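PDB 3TY1: thioredoxin-like protein from Klebsiella pneumoniae subsp. pneumoniae MGH 78578, which probably binds carbohydrate and is a putative aldose 1-epimerase of the galactose mutarotase clan. Local coordinates for residues T248-K254 and K302-V307; F225-I229 and I365-Q369; S212-I218 and K284-I288. Residues are numbered along the deposited sequence.

Interaction 1: T248-K254 and K302-V307; sequences TYQGPTK and KNTDTV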
loop_
_atom_site.group_PDB
_atom_site.type_symbol
_atom_site.label_atom_id
_atom_site.label_comp_id
_atom_site.label_asym_id
_atom_site.label_seq_id
_atom_site.Cartn_x
_atom_site.Cartn_y
_atom_site.Cartn_z
ATOM N N THR A 248 -35.028 12.062 17.847
ATOM C CA THR A 248 -35.840 11.065 17.149
ATOM C C THR A 248 -35.253 10.788 15.779
ATOM O O THR A 248 -34.805 11.699 15.090
ATOM C CB THR A 248 -37.310 11.534 17.049
ATOM O OG1 THR A 248 -37.806 11.775 18.381
ATOM C CG2 THR A 248 -38.194 10.490 16.385
ATOM N N TYR A 249 -35.239 9.514 15.397
ATOM C CA TYR A 249 -34.714 9.095 14.095
ATOM C C TYR A 249 -35.835 8.853 13.086
ATOM O O TYR A 249 -36.911 8.344 13.432
ATOM C CB TYR A 249 -33.869 7.807 14.232
ATOM C CG TYR A 249 -32.590 7.945 15.022
ATOM C CD1 TYR A 249 -31.402 8.361 14.413
ATOM C CD2 TYR A 249 -32.545 7.624 16.370
ATOM C CE1 TYR A 249 -30.236 8.497 15.130
ATOM C CE2 TYR A 249 -31.343 7.702 17.097
ATOM C CZ TYR A 249 -30.196 8.146 16.473
ATOM O OH TYR A 249 -29.025 8.237 17.182
ATOM N N GLN A 250 -35.557 9.207 11.831
ATOM C CA GLN A 250 -36.396 8.862 10.691
ATOM C C GLN A 250 -36.094 7.417 10.252
ATOM O O GLN A 250 -35.087 6.828 10.638
ATOM C CB GLN A 250 -36.094 9.790 9.504
ATOM C CG GLN A 250 -36.405 11.275 9.747
ATOM C CD GLN A 250 -36.048 12.178 8.556
ATOM O OE1 GLN A 250 -35.938 11.733 7.413
ATOM N NE2 GLN A 250 -35.869 13.449 8.832
ATOM N N GLY A 251 -36.990 6.873 9.426
ATOM C CA GLY A 251 -36.788 5.594 8.762
ATOM C C GLY A 251 -35.757 5.831 7.649
ATOM O O GLY A 251 -35.318 6.979 7.441
ATOM N N PRO A 252 -35.376 4.761 6.917
ATOM C CA PRO A 252 -34.415 4.906 5.807
ATOM C C PRO A 252 -34.933 5.875 4.753
ATOM O O PRO A 252 -36.019 5.671 4.234
ATOM C CB PRO A 252 -34.307 3.487 5.253
ATOM C CG PRO A 252 -34.697 2.595 6.412
ATOM C CD PRO A 252 -35.732 3.347 7.164
ATOM N N THR A 253 -34.205 6.964 4.523
ATOM C CA THR A 253 -34.696 8.067 3.706
ATOM C C THR A 253 -33.774 8.367 2.529
ATOM O O THR A 253 -32.623 8.709 2.707
ATOM C CB THR A 253 -34.867 9.323 4.578
ATOM O OG1 THR A 253 -35.621 8.982 5.744
ATOM C CG2 THR A 253 -35.558 10.452 3.814
ATOM N N LYS A 254 -34.292 8.234 1.314
ATOM C CA LYS A 254 -33.490 8.508 0.112
ATOM C C LYS A 254 -33.102 9.995 0.115
ATOM O O LYS A 254 -33.909 10.824 0.502
ATOM C CB LYS A 254 -34.324 8.168 -1.135
ATOM C CG LYS A 254 -33.651 8.414 -2.481
ATOM C CD LYS A 254 -34.537 7.878 -3.624
ATOM C CE LYS A 254 -33.896 8.101 -4.993
ATOM N NZ LYS A 254 -32.655 7.272 -5.164
ATOM N N LYS A 302 -26.306 11.153 12.434
ATOM C CA LYS A 302 -27.599 10.581 12.052
ATOM C C LYS A 302 -27.527 10.333 10.551
ATOM O O LYS A 302 -27.750 11.228 9.757
ATOM C CB LYS A 302 -28.757 11.514 12.379
ATOM C CG LYS A 302 -28.773 11.938 13.845
ATOM C CD LYS A 302 -30.008 12.820 14.173
ATOM C CE LYS A 302 -31.245 12.011 14.480
ATOM N NZ LYS A 302 -32.306 12.863 15.153
ATOM N N ASN A 303 -27.213 9.105 10.185
ATOM C CA ASN A 303 -27.024 8.734 8.776
ATOM C C ASN A 303 -28.201 7.862 8.372
ATOM O O ASN A 303 -28.032 6.672 8.071
ATOM C CB ASN A 303 -25.653 8.052 8.604
ATOM C CG ASN A 303 -25.163 8.051 7.151
ATOM O OD1 ASN A 303 -24.351 8.873 6.780
ATOM N ND2 ASN A 303 -25.698 7.152 6.321
ATOM N N THR A 304 -29.392 8.472 8.361
ATOM C CA THR A 304 -30.634 7.737 8.108
ATOM C C THR A 304 -30.998 7.749 6.620
ATOM O O THR A 304 -32.119 8.084 6.235
ATOM C CB THR A 304 -31.763 8.234 9.008
ATOM O OG1 THR A 304 -31.856 9.659 8.880
ATOM C CG2 THR A 304 -31.447 7.841 10.457
ATOM N N ASP A 305 -30.042 7.313 5.791
ATOM C CA ASP A 305 -30.232 7.225 4.350
ATOM C C ASP A 305 -30.819 5.811 4.048
ATOM O O ASP A 305 -31.387 5.156 4.944
ATOM C CB ASP A 305 -28.895 7.533 3.607
ATOM C CG ASP A 305 -29.107 8.068 2.173
ATOM O OD1 ASP A 305 -29.368 7.263 1.288
ATOM O OD2 ASP A 305 -29.039 9.292 1.929
ATOM N N THR A 306 -30.686 5.320 2.815
ATOM C CA THR A 306 -31.281 4.045 2.454
ATOM C C THR A 306 -30.466 2.933 3.125
ATOM O O THR A 306 -29.287 3.120 3.535
ATOM C CB THR A 306 -31.325 3.795 0.907
ATOM O OG1 THR A 306 -30.022 3.393 0.461
ATOM C CG2 THR A 306 -31.814 5.011 0.107
ATOM N N VAL A 307 -31.068 1.749 3.238
ATOM C CA VAL A 307 -30.386 0.639 3.874
ATOM C C VAL A 307 -29.111 0.255 3.107
ATOM O O VAL A 307 -28.072 0.010 3.706
ATOM C CB VAL A 307 -31.307 -0.573 4.148
ATOM C CG1 VAL A 307 -30.489 -1.716 4.736
ATOM C CG2 VAL A 307 -32.484 -0.207 5.161
HETATM O O HOH W 1 -32.933 10.806 11.381
#
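The shortest polar link is made by the Lys302 ammonium group, whose NZ donates to Thr248 O at 2.8 Å. The same NZ also bonds to Trp246 O, so it holds two carbonyls of one loop. It sits over the face of the Tyr249 ring as well, 4.9 Å from the centroid and 21° off the normal, a cation-pi interaction. The hydroxyl of that ring bonds to Thr313. Further along, the backbones meet directly. Thr253 N donates to Thr304 O at 2.9 Å. A second, weak bond runs from Thr253 N to Asp305 O at 3.4 Å. Thr304 is the centre of an inverse gamma turn at the end of strand 297-304. Two CA-H...O contacts add to this: Pro252 CA to Asp305 O at 3.2 Å and Asp305 CA to Thr253 O at 3.3 Å. A water bridges Gln250 N (3.1 Å) and Thr304 OG1 (3.0 Å). Apolar packing is modest. Thr304 CG2 lies 4.0 Å from Tyr249 CD1, and Pro252 CG meets Val307 CG2 at 3.8 Å. Asp305 and Thr306 also bond to Tyr202 and Asp201 of the second subunit. The contact thus joins a long loop to a strand end through backbone carbonyls, one met by a lysine side chain and others by a single amide, Thr253 N. One lysine serves two carbonyls and an aromatic face, and Asp305 and Thr306 reach the second subunit.

Interaction 2: F225-I229 and I365-Q369; sequences FLAPI and IAKIQ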
loop_
_atom_site.group_PDB
_atom_site.type_symbol
_atom_site.label_atom_id
_atom_site.label_comp_id
_atom_site.label_asym_id
_atom_site.label_seq_id
_atom_site.Cartn_x
_atom_site.Cartn_y
_atom_site.Cartn_z
ATOM N N PHE A 225 -32.591 8.912 20.385
ATOM C CA PHE A 225 -31.263 9.135 20.924
ATOM C C PHE A 225 -31.460 9.762 22.283
ATOM O O PHE A 225 -32.151 10.781 22.405
ATOM C CB PHE A 225 -30.401 10.045 20.050
ATOM C CG PHE A 225 -29.089 10.386 20.674
ATOM C CD1 PHE A 225 -28.122 9.420 20.853
ATOM C CD2 PHE A 225 -28.833 11.666 21.132
ATOM C CE1 PHE A 225 -26.897 9.744 21.464
ATOM C CE2 PHE A 225 -27.607 11.985 21.732
ATOM C CZ PHE A 225 -26.655 11.027 21.889
ATOM N N LEU A 226 -30.850 9.155 23.302
ATOM C CA LEU A 226 -30.985 9.611 24.684
ATOM C C LEU A 226 -29.626 10.079 25.197
ATOM O O LEU A 226 -28.631 9.388 25.064
ATOM C CB LEU A 226 -31.494 8.467 25.577
ATOM C CG LEU A 226 -32.681 7.622 25.097
ATOM C CD1 LEU A 226 -32.982 6.441 26.018
ATOM C CD2 LEU A 226 -33.905 8.500 24.842
ATOM N N ALA A 227 -29.574 11.247 25.825
ATOM C CA ALA A 227 -28.334 11.707 26.466
ATOM C C ALA A 227 -28.637 12.909 27.340
ATOM O O ALA A 227 -29.551 13.645 26.994
ATOM C CB ALA A 227 -27.307 12.104 25.402
ATOM N N PRO A 228 -27.901 13.088 28.458
ATOM C CA PRO A 228 -28.009 14.255 29.322
ATOM C C PRO A 228 -27.074 15.303 28.735
ATOM O O PRO A 228 -25.877 15.051 28.626
ATOM C CB PRO A 228 -27.526 13.754 30.678
ATOM C CG PRO A 228 -26.658 12.660 30.425
ATOM C CD PRO A 228 -26.878 12.175 28.987
ATOM N N ILE A 229 -27.629 16.451 28.354
ATOM C CA ILE A 229 -26.840 17.443 27.635
ATOM C C ILE A 229 -27.127 18.876 28.064
ATOM O O ILE A 229 -28.248 19.231 28.441
ATOM C CB ILE A 229 -26.960 17.294 26.068
ATOM C CG1 ILE A 229 -28.324 17.744 25.525
ATOM C CG2 ILE A 229 -26.658 15.856 25.615
ATOM C CD1 ILE A 229 -28.337 17.837 24.012
ATOM N N ILE A 365 -30.335 8.723 32.841
ATOM C CA ILE A 365 -30.085 9.891 31.983
ATOM C C ILE A 365 -30.916 11.091 32.482
ATOM O O ILE A 365 -30.381 12.198 32.671
ATOM C CB ILE A 365 -30.331 9.566 30.474
ATOM C CG1 ILE A 365 -29.190 8.675 29.939
ATOM C CG2 ILE A 365 -30.439 10.840 29.690
ATOM C CD1 ILE A 365 -29.352 8.173 28.505
ATOM N N ALA A 366 -32.193 10.836 32.771
ATOM C CA ALA A 366 -33.104 11.874 33.316
ATOM C C ALA A 366 -32.624 12.420 34.670
ATOM O O ALA A 366 -32.834 13.581 34.979
ATOM C CB ALA A 366 -34.542 11.347 33.408
ATOM N N LYS A 367 -31.995 11.580 35.482
ATOM C CA LYS A 367 -31.417 12.004 36.759
ATOM C C LYS A 367 -30.190 12.919 36.562
ATOM O O LYS A 367 -30.042 13.907 37.262
ATOM C CB LYS A 367 -31.034 10.790 37.614
ATOM C CG LYS A 367 -30.463 11.139 38.979
ATOM C CD LYS A 367 -30.394 9.938 39.903
ATOM C CE LYS A 367 -29.973 10.350 41.311
ATOM N NZ LYS A 367 -29.909 9.155 42.197
ATOM N N ILE A 368 -29.310 12.582 35.624
ATOM C CA ILE A 368 -28.118 13.403 35.316
ATOM C C ILE A 368 -28.545 14.746 34.699
ATOM O O ILE A 368 -27.999 15.794 35.042
ATOM C CB ILE A 368 -27.129 12.673 34.374
ATOM C CG1 ILE A 368 -26.558 11.422 35.061
ATOM C CG2 ILE A 368 -25.951 13.584 34.004
ATOM C CD1 ILE A 368 -25.764 10.526 34.128
ATOM N N GLN A 369 -29.550 14.706 33.824
ATOM C CA GLN A 369 -30.103 15.913 33.208
ATOM C C GLN A 369 -30.699 16.804 34.264
ATOM O O GLN A 369 -30.564 18.018 34.180
ATOM C CB GLN A 369 -31.190 15.574 32.186
ATOM C CG GLN A 369 -31.727 16.771 31.378
ATOM C CD GLN A 369 -30.731 17.297 30.360
ATOM O OE1 GLN A 369 -30.220 16.541 29.551
ATOM N NE2 GLN A 369 -30.489 18.609 30.368
HETATM O O HOH W 2 -32.189 14.460 28.257
#
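This is a helix-on-strand contact, largely buried, in which the last turn of helix 355-369 packs on the irregular break in strand 224-229, at Ala227 and Pro228. That strand is an outermost strand, within this chain, of the large antiparallel sheet. The Gln369 side chain makes two hydrogen bonds to one residue: Ile229 N donates to Gln369 OE1 at 2.9 Å, and Gln369 NE2 donates to Ile229 O at 3.0 Å. The amide thus pairs with the strand backbone much as a neighbouring strand would. A water donates to both Ala227 O (3.0 Å) and Gln369 OE1 (3.1 Å). Next to this polar end the packing is apolar. Ile365 points toward the strand; its CD1 meets Leu226 CB at 3.6 Å, and its CG2 lies 3.9 Å from Pro228 CD. One turn on, Ile368 CG2 packs against Pro228 CB at 3.7 Å. Pro228 packs against the helix face formed by Ile365, Ile368 and Gln369, whose OE1 is 3.2 Å from Pro228 CA. On the sheet, Leu226 bonds through its backbone to Ala276 of strand 272-278, and its side chain touches Val278. Pro228 touches Thr273 of the same strand, while Ile229 packs on Ile263 of strand 259-265.

Interaction 3: S212-I218 and K284-I288; sequences SNFGTPI and KGASI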
loop_
_atom_site.group_PDB
_atom_site.type_symbol
_atom_site.label_atom_id
_atom_site.label_comp_id
_atom_site.label_asym_id
_atom_site.label_seq_id
_atom_site.Cartn_x
_atom_site.Cartn_y
_atom_site.Cartn_z
ATOM N N SER A 212 -18.818 5.039 17.366
ATOM C CA SER A 212 -19.615 3.842 17.694
ATOM C C SER A 212 -20.904 3.847 16.888
ATOM O O SER A 212 -21.691 4.805 16.976
ATOM C CB SER A 212 -19.832 3.794 19.205
ATOM O OG SER A 212 -18.587 4.005 19.920
ATOM N N ASN A 213 -21.159 2.769 16.139
ATOM C CA ASN A 213 -22.132 2.774 15.047
ATOM C C ASN A 213 -23.197 1.712 15.189
ATOM O O ASN A 213 -22.878 0.535 15.351
ATOM C CB ASN A 213 -21.346 2.618 13.721
ATOM C CG ASN A 213 -20.117 3.531 13.686
ATOM O OD1 ASN A 213 -20.247 4.717 13.900
ATOM N ND2 ASN A 213 -18.936 2.973 13.462
ATOM N N PHE A 214 -24.465 2.123 15.104
ATOM C CA PHE A 214 -25.601 1.234 15.413
ATOM C C PHE A 214 -26.614 1.352 14.287
ATOM O O PHE A 214 -26.995 2.455 13.913
ATOM C CB PHE A 214 -26.268 1.634 16.752
ATOM C CG PHE A 214 -25.304 1.718 17.900
ATOM C CD1 PHE A 214 -24.958 0.589 18.634
ATOM C CD2 PHE A 214 -24.682 2.923 18.206
ATOM C CE1 PHE A 214 -24.035 0.671 19.697
ATOM C CE2 PHE A 214 -23.758 3.003 19.223
ATOM C CZ PHE A 214 -23.441 1.865 20.002
ATOM N N GLY A 215 -27.002 0.213 13.720
ATOM C CA GLY A 215 -28.012 0.178 12.657
ATOM C C GLY A 215 -29.167 -0.668 13.149
ATOM O O GLY A 215 -29.429 -0.760 14.389
ATOM N N THR A 216 -29.869 -1.294 12.209
ATOM C CA THR A 216 -30.970 -2.187 12.571
ATOM C C THR A 216 -30.422 -3.371 13.403
ATOM O O THR A 216 -29.273 -3.752 13.221
ATOM C CB THR A 216 -31.733 -2.716 11.321
ATOM O OG1 THR A 216 -30.835 -3.458 10.499
ATOM C CG2 THR A 216 -32.310 -1.569 10.512
ATOM N N PRO A 217 -31.232 -3.969 14.293
ATOM C CA PRO A 217 -32.639 -3.730 14.632
ATOM C C PRO A 217 -32.904 -2.648 15.656
ATOM O O PRO A 217 -34.063 -2.455 16.030
ATOM C CB PRO A 217 -33.074 -5.063 15.234
ATOM C CG PRO A 217 -31.812 -5.597 15.884
ATOM C CD PRO A 217 -30.657 -5.085 15.090
ATOM N N ILE A 218 -31.867 -1.982 16.159
ATOM C CA ILE A 218 -32.062 -0.888 17.131
ATOM C C ILE A 218 -32.563 0.352 16.424
ATOM O O ILE A 218 -33.571 0.932 16.813
ATOM C CB ILE A 218 -30.796 -0.569 17.914
ATOM C CG1 ILE A 218 -30.319 -1.818 18.685
ATOM C CG2 ILE A 218 -31.072 0.558 18.880
ATOM C CD1 ILE A 218 -28.972 -1.655 19.396
ATOM N N LYS A 284 -35.347 -2.510 22.879
ATOM C CA LYS A 284 -34.014 -2.804 22.414
ATOM C C LYS A 284 -33.216 -1.518 22.409
ATOM O O LYS A 284 -33.751 -0.462 22.139
ATOM C CB LYS A 284 -34.005 -3.350 20.991
ATOM C CG LYS A 284 -34.529 -4.751 20.873
ATOM C CD LYS A 284 -34.391 -5.229 19.434
ATOM C CE LYS A 284 -34.810 -6.682 19.279
ATOM N NZ LYS A 284 -36.255 -6.920 19.552
ATOM N N GLY A 285 -31.925 -1.622 22.662
ATOM C CA GLY A 285 -31.056 -0.470 22.550
ATOM C C GLY A 285 -29.618 -0.747 22.830
ATOM O O GLY A 285 -29.225 -1.891 23.035
ATOM N N ALA A 286 -28.823 0.318 22.838
ATOM C CA ALA A 286 -27.409 0.215 23.198
ATOM C C ALA A 286 -27.046 1.472 23.893
ATOM O O ALA A 286 -27.439 2.558 23.446
ATOM C CB ALA A 286 -26.499 0.016 21.968
ATOM N N SER A 287 -26.281 1.333 24.969
ATOM C CA SER A 287 -25.826 2.487 25.756
ATOM C C SER A 287 -24.317 2.481 25.842
ATOM O O SER A 287 -23.678 1.404 25.803
ATOM C CB SER A 287 -26.416 2.449 27.171
ATOM O OG SER A 287 -25.947 1.356 27.907
ATOM N N ILE A 288 -23.767 3.678 25.907
ATOM C CA ILE A 288 -22.347 3.885 26.054
ATOM C C ILE A 288 -22.144 4.774 27.247
ATOM O O ILE A 288 -22.689 5.897 27.309
ATOM C CB ILE A 288 -21.680 4.566 24.799
ATOM C CG1 ILE A 288 -22.026 3.839 23.513
ATOM C CG2 ILE A 288 -20.158 4.622 24.910
ATOM C CD1 ILE A 288 -21.516 4.561 22.235
#
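Lys284 begins the second segment, just before strand 285-291. Its CA-to-CB bond points toward the other segment, and Lys284 CD loosely approaches Pro217 CG, at 4.4 Å. Pro217 follows a cis peptide bond in the turn after strand 204-214. At Gly285 the backbone itself is the surface: Ile218 CD1 touches Gly285 C at 3.6 Å. This is also where the two segments come nearest, the CA atoms of Ile218 and Gly285 being 5.5 Å apart. Ala286 points toward the first segment and sits between two larger side chains. Its CB is 3.4 Å from Phe214 CE1 and 3.9 Å from Ile218 CD1. Ser287 points the other way and touches Leu274 and Thr350 of the adjoining strands. Ile288 points back toward the first segment. Its CD1 lies at the edge of the Phe214 ring, 4.0 Å from Phe214 CZ, and 3.6 Å from Ser212 CB. Ser212 OG bonds to Tyr349 of strand 342-352. The short segments 212-214 and 285-288 run nearly antiparallel, at 169°, but their axes stay 9.5 Å apart. That spacing fits strands of two stacked sheets and not neighbours in one, in keeping with the supersandwich fold. Alternate residues of each strand fill the gap: Ser212 and Phe214 from one, Ala286 and Ile288 from the other. Met81 and Val277 also pack on Phe214. With no hydrogen bond between the segments, the contact rests on van der Waals packing of mainly apolar groups, and the small CB of Ala286 leaves room for the bulkier Phe214 and Ile218.

In the fold
From the N terminus, strand 204-214 and its following turn come first, then strand 224-229, then the loop holding 248-254. Interaction 3 closes a loop of 65 residues when the chain reaches 284-288. Interaction 1 closes 47 residues at the end of strand 297-304. Interaction 2 closes last, when helix 355-369 returns to strand 224-229 across 135 residues. Interaction 1 lies wholly within that span. Interaction 3 crosses both others. Interactions 1 and 2 touch where Tyr249 OH meets Phe225 CB at 3.7 Å. Interaction 3 approaches neither closer than about 6 Å between nearest atoms. Together they join the large antiparallel sheet to the mixed sheet, the long loop and the last helix, 355-369.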